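Local coordinates for protein YfnB (Bacillus subtilis, PDB 3ED5) that is a putative hydrolase of the haloacid dehalogenase-like superfamily, probably acting as a 5'-nucleotidase, at residues 105-119 with 223-235. Residues are numbered along the deposited sequence; the frame is centred on the assembly and turned at random.
Sequences IDGAFDLISNLQQQF and LEELYHILNIENT
Leu223, Leu111 and Asn114 bury the most surface where helix 108-116 meets residues 223-235, and they illustrate how neighbouring helices on one side of a sheet share a seam. The two branches of Leu111 divide the work: CD2 lies 3.7 Å from Leu226 CD1 and also meets Leu223 CB, whereas CD1 sits over one face of the Tyr227 ring in a CH-pi contact, 4.1 Å from its centroid. With CG anti to the carbonyl carbon (chi1 -70°), Leu223 brings CD1 to within 3.6 Å of Ala108 CB. A water joins the backbones beside it, donating to Asp106 O and accepting from Leu223 N. Asn114 ND2 gives Tyr227 OH a nearly straight hydrogen bond (2.9 Å) in its own amide plane, which is steeply inclined to the ring. Asn234 CB covers the opposite ring face, so the tail folds back over the tyrosine. A phenylalanine in place of Tyr227 would probably leave the Asn114 amide without this acceptor and freer to turn. Farther along, Leu115 CD2 packs 3.6 Å from Ile232 CD1, and Leu230 CD1 lies over a face of the Phe119 ring. Leu115 and Phe119 also touch strand 9-12, and Leu226 touches strand 218-220. Two roughly parallel helices, their axes 25° apart, thus pack side by side on one face of the parallel sheet of the Rossmann-like HAD core.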
ATOM      1  N   ILE A 105      -0.746   6.142  -9.973  1.00 32.26           N
ATOM      2  CA  ILE A 105      -0.192   7.414  -9.501  1.00 32.01           C
ATOM      3  C   ILE A 105       0.483   8.121 -10.670  1.00 32.70           C
ATOM      4  O   ILE A 105       1.092   7.458 -11.529  1.00 32.50           O
ATOM      5  CB  ILE A 105       0.806   7.173  -8.353  1.00 31.19           C
ATOM      6  CG1 ILE A 105       0.074   6.569  -7.129  1.00 32.68           C
ATOM      7  CG2 ILE A 105       1.553   8.467  -7.993  1.00 32.26           C
ATOM      8  CD1 ILE A 105      -0.857   7.592  -6.384  1.00 36.00           C
ATOM      9  N   ASP A 106       0.400   9.456 -10.693  1.00 32.85           N
ATOM     10  CA  ASP A 106       1.026  10.278 -11.729  1.00 35.19           C
ATOM     11  C   ASP A 106       2.495   9.910 -11.945  1.00 35.01           C
ATOM     12  O   ASP A 106       3.275   9.878 -10.987  1.00 35.16           O
ATOM     13  CB  ASP A 106       0.921  11.766 -11.364  1.00 36.99           C
ATOM     14  CG  ASP A 106      -0.474  12.322 -11.575  1.00 42.78           C
ATOM     15  OD1 ASP A 106      -1.294  11.676 -12.278  1.00 48.25           O
ATOM     16  OD2 ASP A 106      -0.760  13.420 -11.027  1.00 48.17           O
ATOM     17  N   GLY A 107       2.822   9.577 -13.197  1.00 33.99           N
ATOM     18  CA  GLY A 107       4.201   9.224 -13.565  1.00 33.99           C
ATOM     19  C   GLY A 107       4.674   7.833 -13.175  1.00 33.43           C
ATOM     20  O   GLY A 107       5.833   7.496 -13.483  1.00 33.79           O
ATOM     21  N   ALA A 108       3.827   7.026 -12.508  1.00 31.67           N
ATOM     22  CA  ALA A 108       4.280   5.712 -11.996  1.00 32.35           C
ATOM     23  C   ALA A 108       4.751   4.768 -13.093  1.00 31.68           C
ATOM     24  O   ALA A 108       5.788   4.099 -12.928  1.00 31.68           O
ATOM     25  CB  ALA A 108       3.196   5.027 -11.108  1.00 31.86           C
ATOM     26  N   PHE A 109       4.031   4.697 -14.211  1.00 31.75           N
ATOM     27  CA  PHE A 109       4.422   3.722 -15.249  1.00 32.17           C
ATOM     28  C   PHE A 109       5.797   4.080 -15.830  1.00 32.57           C
ATOM     29  O   PHE A 109       6.685   3.213 -15.939  1.00 32.15           O
ATOM     30  CB  PHE A 109       3.373   3.584 -16.357  1.00 32.52           C
ATOM     31  CG  PHE A 109       3.667   2.489 -17.317  1.00 31.44           C
ATOM     32  CD1 PHE A 109       3.114   1.226 -17.122  1.00 32.47           C
ATOM     33  CD2 PHE A 109       4.520   2.702 -18.411  1.00 32.91           C
ATOM     34  CE1 PHE A 109       3.381   0.173 -18.000  1.00 31.91           C
ATOM     35  CE2 PHE A 109       4.806   1.648 -19.290  1.00 34.24           C
ATOM     36  CZ  PHE A 109       4.214   0.388 -19.083  1.00 32.47           C
ATOM     37  N   ASP A 110       5.970   5.345 -16.203  1.00 33.02           N
ATOM     38  CA  ASP A 110       7.248   5.770 -16.794  1.00 34.25           C
ATOM     39  C   ASP A 110       8.403   5.610 -15.786  1.00 34.15           C
ATOM     40  O   ASP A 110       9.520   5.166 -16.163  1.00 33.66           O
ATOM     41  CB  ASP A 110       7.162   7.204 -17.304  1.00 34.61           C
ATOM     42  CG  ASP A 110       6.230   7.345 -18.503  1.00 38.78           C
ATOM     43  OD1 ASP A 110       5.883   6.319 -19.157  1.00 41.63           O
ATOM     44  OD2 ASP A 110       5.832   8.496 -18.789  1.00 43.69           O
ATOM     45  N   LEU A 111       8.129   5.962 -14.527  1.00 33.84           N
ATOM     46  CA  LEU A 111       9.141   5.824 -13.461  1.00 34.80           C
ATOM     47  C   LEU A 111       9.567   4.370 -13.315  1.00 34.05           C
ATOM     48  O   LEU A 111      10.758   4.040 -13.424  1.00 33.28           O
ATOM     49  CB  LEU A 111       8.647   6.360 -12.113  1.00 35.93           C
ATOM     50  CG  LEU A 111       9.669   6.042 -10.996  1.00 37.05           C
ATOM     51  CD1 LEU A 111      10.759   7.150 -11.027  1.00 38.72           C
ATOM     52  CD2 LEU A 111       9.096   5.837  -9.647  1.00 39.00           C
ATOM     53  N   ILE A 112       8.610   3.482 -13.080  1.00 32.46           N
ATOM     54  CA  ILE A 112       8.931   2.059 -12.899  1.00 33.23           C
ATOM     55  C   ILE A 112       9.670   1.467 -14.127  1.00 32.73           C
ATOM     56  O   ILE A 112      10.645   0.726 -13.981  1.00 32.93           O
ATOM     57  CB  ILE A 112       7.656   1.271 -12.535  1.00 32.53           C
ATOM     58  CG1 ILE A 112       7.153   1.705 -11.132  1.00 33.63           C
ATOM     59  CG2 ILE A 112       7.843  -0.251 -12.638  1.00 31.73           C
ATOM     60  CD1 ILE A 112       8.212   1.511  -9.984  1.00 33.72           C
ATOM     61  N   SER A 113       9.201   1.799 -15.329  1.00 32.88           N
ATOM     62  CA  SER A 113       9.844   1.314 -16.564  1.00 33.91           C
ATOM     63  C   SER A 113      11.310   1.767 -16.629  1.00 34.25           C
ATOM     64  O   SER A 113      12.215   0.977 -16.984  1.00 34.72           O
ATOM     65  CB  SER A 113       9.088   1.837 -17.783  1.00 34.66           C
ATOM     66  OG  SER A 113       9.771   1.457 -18.960  1.00 37.08           O
ATOM     67  N   ASN A 114      11.553   3.035 -16.314  1.00 33.75           N
ATOM     68  CA  ASN A 114      12.921   3.559 -16.279  1.00 35.23           C
ATOM     69  C   ASN A 114      13.763   2.875 -15.187  1.00 35.18           C
ATOM     70  O   ASN A 114      14.899   2.474 -15.434  1.00 35.15           O
ATOM     71  CB  ASN A 114      12.911   5.099 -16.103  1.00 35.48           C
ATOM     72  CG  ASN A 114      12.647   5.835 -17.409  1.00 37.34           C
ATOM     73  OD1 ASN A 114      12.903   5.304 -18.493  1.00 38.60           O
ATOM     74  ND2 ASN A 114      12.138   7.074 -17.313  1.00 39.45           N
ATOM     75  N   LEU A 115      13.208   2.742 -13.981  1.00 35.09           N
ATOM     76  CA  LEU A 115      14.006   2.170 -12.882  1.00 34.58           C
ATOM     77  C   LEU A 115      14.346   0.697 -13.065  1.00 34.33           C
ATOM     78  O   LEU A 115      15.425   0.243 -12.637  1.00 33.42           O
ATOM     79  CB  LEU A 115      13.311   2.385 -11.538  1.00 34.49           C
ATOM     80  CG  LEU A 115      13.027   3.834 -11.119  1.00 34.56           C
ATOM     81  CD1 LEU A 115      12.414   3.836  -9.705  1.00 36.60           C
ATOM     82  CD2 LEU A 115      14.266   4.735 -11.178  1.00 38.84           C
ATOM     83  N   GLN A 116      13.451  -0.045 -13.722  1.00 32.87           N
ATOM     84  CA  GLN A 116      13.667  -1.454 -13.971  1.00 33.52           C
ATOM     85  C   GLN A 116      14.976  -1.679 -14.764  1.00 33.66           C
ATOM     86  O   GLN A 116      15.606  -2.718 -14.631  1.00 33.57           O
ATOM     87  CB  GLN A 116      12.442  -2.052 -14.687  1.00 34.07           C
ATOM     88  CG  GLN A 116      12.463  -3.571 -14.893  1.00 34.65           C
ATOM     89  CD  GLN A 116      13.272  -3.999 -16.111  1.00 38.18           C
ATOM     90  OE1 GLN A 116      13.477  -3.223 -17.054  1.00 36.97           O
ATOM     91  NE2 GLN A 116      13.766  -5.241 -16.087  1.00 41.81           N
ATOM     92  N   GLN A 117      15.351  -0.701 -15.581  1.00 33.47           N
ATOM     93  CA  GLN A 117      16.573  -0.795 -16.408  1.00 35.32           C
ATOM     94  C   GLN A 117      17.842  -0.708 -15.577  1.00 34.61           C
ATOM     95  O   GLN A 117      18.922  -1.109 -16.052  1.00 35.40           O
ATOM     96  CB  GLN A 117      16.579   0.326 -17.435  1.00 36.31           C
ATOM     97  CG  GLN A 117      15.305   0.407 -18.245  1.00 41.08           C
ATOM     98  CD  GLN A 117      15.508  -0.036 -19.646  1.00 48.81           C
ATOM     99  OE1 GLN A 117      15.185  -1.173 -20.004  1.00 53.12           O
ATOM    100  NE2 GLN A 117      16.082   0.846 -20.465  1.00 51.21           N
ATOM    101  N   GLN A 118      17.754  -0.160 -14.362  1.00 34.26           N
ATOM    102  CA  GLN A 118      18.974   0.114 -13.561  1.00 35.46           C
ATOM    103  C   GLN A 118      18.988  -0.379 -12.113  1.00 35.11           C
ATOM    104  O   GLN A 118      20.016  -0.272 -11.437  1.00 35.03           O
ATOM    105  CB  GLN A 118      19.265   1.612 -13.556  1.00 36.70           C
ATOM    106  CG  GLN A 118      19.501   2.178 -14.939  1.00 40.50           C
ATOM    107  CD  GLN A 118      20.051   3.577 -14.879  1.00 47.89           C
ATOM    108  OE1 GLN A 118      21.147   3.809 -14.353  1.00 51.00           O
ATOM    109  NE2 GLN A 118      19.306   4.524 -15.426  1.00 50.13           N
ATOM    110  N   PHE A 119      17.854  -0.880 -11.635  1.00 33.17           N
ATOM    111  CA  PHE A 119      17.704  -1.342 -10.259  1.00 32.87           C
ATOM    112  C   PHE A 119      16.898  -2.624 -10.248  1.00 32.96           C
ATOM    113  O   PHE A 119      16.163  -2.911 -11.210  1.00 33.46           O
ATOM    114  CB  PHE A 119      16.948  -0.288  -9.425  1.00 32.73           C
ATOM    115  CG  PHE A 119      17.623   1.051  -9.365  1.00 32.37           C
ATOM    116  CD1 PHE A 119      18.533   1.345  -8.341  1.00 34.59           C
ATOM    117  CD2 PHE A 119      17.360   2.029 -10.326  1.00 32.42           C
ATOM    118  CE1 PHE A 119      19.166   2.589  -8.289  1.00 33.07           C
ATOM    119  CE2 PHE A 119      18.007   3.269 -10.294  1.00 33.17           C
ATOM    120  CZ  PHE A 119      18.905   3.559  -9.267  1.00 34.59           C
ATOM    121  N   LEU A 223       6.583  11.033  -7.741  1.00 33.47           N
ATOM    122  CA  LEU A 223       7.501   9.932  -8.010  1.00 33.43           C
ATOM    123  C   LEU A 223       8.748  10.336  -8.801  1.00 33.94           C
ATOM    124  O   LEU A 223       9.811   9.757  -8.592  1.00 33.66           O
ATOM    125  CB  LEU A 223       6.770   8.799  -8.723  1.00 33.87           C
ATOM    126  CG  LEU A 223       5.761   8.036  -7.841  1.00 33.23           C
ATOM    127  CD1 LEU A 223       4.973   7.035  -8.738  1.00 33.09           C
ATOM    128  CD2 LEU A 223       6.412   7.261  -6.701  1.00 34.49           C
ATOM    129  N   GLU A 224       8.616  11.313  -9.697  1.00 33.96           N
ATOM    130  CA  GLU A 224       9.761  11.725 -10.533  1.00 35.33           C
ATOM    131  C   GLU A 224      10.898  12.323  -9.700  1.00 34.79           C
ATOM    132  O   GLU A 224      12.046  12.361 -10.161  1.00 35.46           O
ATOM    133  CB  GLU A 224       9.324  12.699 -11.632  1.00 36.22           C
ATOM    134  CG  GLU A 224       8.742  14.018 -11.100  1.00 40.85           C
ATOM    135  CD  GLU A 224       8.279  14.984 -12.209  1.00 48.84           C
ATOM    136  OE1 GLU A 224       7.928  14.532 -13.322  1.00 51.19           O
ATOM    137  OE2 GLU A 224       8.253  16.206 -11.963  1.00 52.97           O
ATOM    138  N   GLU A 225      10.610  12.743  -8.464  1.00 33.72           N
ATOM    139  CA  GLU A 225      11.682  13.220  -7.576  1.00 33.01           C
ATOM    140  C   GLU A 225      12.679  12.094  -7.236  1.00 33.05           C
ATOM    141  O   GLU A 225      13.763  12.373  -6.729  1.00 33.40           O
ATOM    142  CB  GLU A 225      11.109  13.814  -6.292  1.00 33.70           C
ATOM    143  CG  GLU A 225      10.260  15.071  -6.530  1.00 34.56           C
ATOM    144  CD  GLU A 225       9.613  15.527  -5.238  1.00 38.40           C
ATOM    145  OE1 GLU A 225      10.320  15.634  -4.234  1.00 43.06           O
ATOM    146  OE2 GLU A 225       8.398  15.733  -5.209  1.00 41.76           O
ATOM    147  N   LEU A 226      12.318  10.833  -7.498  1.00 32.36           N
ATOM    148  CA  LEU A 226      13.234   9.722  -7.264  1.00 32.46           C
ATOM    149  C   LEU A 226      14.459   9.721  -8.165  1.00 32.63           C
ATOM    150  O   LEU A 226      15.491   9.180  -7.764  1.00 32.92           O
ATOM    151  CB  LEU A 226      12.538   8.374  -7.373  1.00 32.76           C
ATOM    152  CG  LEU A 226      11.757   7.976  -6.128  1.00 32.84           C
ATOM    153  CD1 LEU A 226      10.897   6.753  -6.491  1.00 35.73           C
ATOM    154  CD2 LEU A 226      12.662   7.660  -4.903  1.00 31.94           C
ATOM    155  N   TYR A 227      14.355  10.309  -9.363  1.00 32.07           N
ATOM    156  CA  TYR A 227      15.524  10.350 -10.274  1.00 32.75           C
ATOM    157  C   TYR A 227      16.714  11.000  -9.581  1.00 31.88           C
ATOM    158  O   TYR A 227      17.840  10.471  -9.598  1.00 32.63           O
ATOM    159  CB  TYR A 227      15.200  11.047 -11.597  1.00 32.27           C
ATOM    160  CG  TYR A 227      14.200  10.268 -12.412  1.00 34.22           C
ATOM    161  CD1 TYR A 227      14.503   8.977 -12.857  1.00 36.42           C
ATOM    162  CD2 TYR A 227      12.957  10.816 -12.747  1.00 35.46           C
ATOM    163  CE1 TYR A 227      13.587   8.229 -13.600  1.00 38.55           C
ATOM    164  CE2 TYR A 227      12.025  10.083 -13.502  1.00 37.43           C
ATOM    165  CZ  TYR A 227      12.364   8.786 -13.935  1.00 38.39           C
ATOM    166  OH  TYR A 227      11.473   8.033 -14.662  1.00 39.53           O
ATOM    167  N   HIS A 228      16.477  12.150  -8.955  1.00 30.84           N
ATOM    168  CA  HIS A 228      17.561  12.824  -8.262  1.00 30.18           C
ATOM    169  C   HIS A 228      18.040  12.084  -7.022  1.00 29.69           C
ATOM    170  O   HIS A 228      19.232  12.029  -6.785  1.00 31.17           O
ATOM    171  CB  HIS A 228      17.185  14.282  -7.928  1.00 30.11           C
ATOM    172  CG  HIS A 228      17.237  15.183  -9.120  1.00 30.25           C
ATOM    173  ND1 HIS A 228      16.612  16.412  -9.152  1.00 29.59           N
ATOM    174  CD2 HIS A 228      17.808  15.015 -10.338  1.00 30.59           C
ATOM    175  CE1 HIS A 228      16.844  16.987 -10.318  1.00 30.18           C
ATOM    176  NE2 HIS A 228      17.562  16.161 -11.058  1.00 32.65           N
ATOM    177  N   ILE A 229      17.120  11.532  -6.238  1.00 29.93           N
ATOM    178  CA  ILE A 229      17.498  10.800  -5.012  1.00 30.06           C
ATOM    179  C   ILE A 229      18.336   9.572  -5.364  1.00 30.25           C
ATOM    180  O   ILE A 229      19.310   9.233  -4.647  1.00 30.77           O
ATOM    181  CB  ILE A 229      16.225  10.433  -4.206  1.00 29.69           C
ATOM    182  CG1 ILE A 229      15.721  11.718  -3.497  1.00 30.84           C
ATOM    183  CG2 ILE A 229      16.453   9.316  -3.183  1.00 30.99           C
ATOM    184  CD1 ILE A 229      14.273  11.585  -3.036  1.00 33.92           C
ATOM    185  N   LEU A 230      17.987   8.944  -6.480  1.00 30.67           N
ATOM    186  CA  LEU A 230      18.675   7.715  -6.920  1.00 31.97           C
ATOM    187  C   LEU A 230      19.901   8.042  -7.773  1.00 33.11           C
ATOM    188  O   LEU A 230      20.672   7.124  -8.139  1.00 33.06           O
ATOM    189  CB  LEU A 230      17.698   6.832  -7.700  1.00 31.89           C
ATOM    190  CG  LEU A 230      16.517   6.321  -6.865  1.00 33.10           C
ATOM    191  CD1 LEU A 230      15.576   5.526  -7.776  1.00 36.14           C
ATOM    192  CD2 LEU A 230      16.975   5.458  -5.679  1.00 33.96           C
ATOM    193  N   ASN A 231      20.064   9.336  -8.098  1.00 33.06           N
ATOM    194  CA  ASN A 231      21.141   9.833  -8.950  1.00 35.65           C
ATOM    195  C   ASN A 231      21.214   9.093 -10.285  1.00 38.29           C
ATOM    196  O   ASN A 231      22.262   8.562 -10.663  1.00 37.38           O
ATOM    197  CB  ASN A 231      22.503   9.795  -8.234  1.00 35.40           C
ATOM    198  CG  ASN A 231      23.587  10.528  -9.013  1.00 35.97           C
ATOM    199  OD1 ASN A 231      23.294  11.448  -9.787  1.00 35.20           O
ATOM    200  ND2 ASN A 231      24.836  10.113  -8.824  1.00 35.75           N
ATOM    201  N   ILE A 232      20.084   9.038 -10.969  1.00 40.59           N
ATOM    202  CA  ILE A 232      20.041   8.528 -12.341  1.00 44.60           C
ATOM    203  C   ILE A 232      19.301   9.537 -13.214  1.00 47.28           C
ATOM    204  O   ILE A 232      18.386  10.219 -12.741  1.00 46.94           O
ATOM    205  CB  ILE A 232      19.366   7.124 -12.457  1.00 44.48           C
ATOM    206  CG1 ILE A 232      17.919   7.140 -11.973  1.00 45.16           C
ATOM    207  CG2 ILE A 232      20.166   6.036 -11.726  1.00 44.46           C
ATOM    208  CD1 ILE A 232      17.046   6.260 -12.818  1.00 47.89           C
ATOM    209  N   GLU A 233      19.693   9.634 -14.485  1.00 50.21           N
ATOM    210  CA  GLU A 233      19.030  10.547 -15.428  1.00 53.49           C
ATOM    211  C   GLU A 233      17.669  10.032 -15.891  1.00 54.94           C
ATOM    212  O   GLU A 233      17.527   8.858 -16.250  1.00 55.47           O
ATOM    213  CB  GLU A 233      19.918  10.796 -16.639  1.00 53.43           C
ATOM    214  CG  GLU A 233      21.368  10.981 -16.265  1.00 56.85           C
ATOM    215  CD  GLU A 233      22.127  11.791 -17.278  1.00 60.83           C
ATOM    216  OE1 GLU A 233      22.282  11.323 -18.434  1.00 61.88           O
ATOM    217  OE2 GLU A 233      22.571  12.901 -16.909  1.00 63.11           O
ATOM    218  N   ASN A 234      16.678  10.919 -15.890  1.00 56.73           N
ATOM    219  CA  ASN A 234      15.346  10.598 -16.393  1.00 58.40           C
ATOM    220  C   ASN A 234      15.343  10.388 -17.910  1.00 59.59           C
ATOM    221  O   ASN A 234      15.997  11.136 -18.652  1.00 60.05           O
ATOM    222  CB  ASN A 234      14.365  11.711 -16.009  1.00 58.70           C
ATOM    223  CG  ASN A 234      12.924  11.425 -16.459  1.00 60.02           C
ATOM    224  OD1 ASN A 234      12.628  10.399 -17.087  1.00 60.92           O
ATOM    225  ND2 ASN A 234      12.020  12.343 -16.127  1.00 60.77           N
ATOM    226  N   THR A 235      14.616   9.362 -18.352  1.00 60.64           N
ATOM    227  CA  THR A 235      14.423   9.069 -19.780  1.00 61.49           C
ATOM    228  C   THR A 235      13.081   8.358 -19.997  1.00 61.50           C
ATOM    229  O   THR A 235      12.831   7.735 -21.031  1.00 62.25           O
ATOM    230  CB  THR A 235      15.615   8.266 -20.395  1.00 61.57           C
ATOM    231  OG1 THR A 235      15.465   8.211 -21.817  1.00 63.33           O
ATOM    232  CG2 THR A 235      15.707   6.831 -19.843  1.00 61.55           C
TER
HETATM  233  O   HOH W   1       3.824  11.160  -8.558  1.00 35.09           O
HETATM  234  O   HOH W   2       6.005  11.932 -10.908  1.00 40.90           O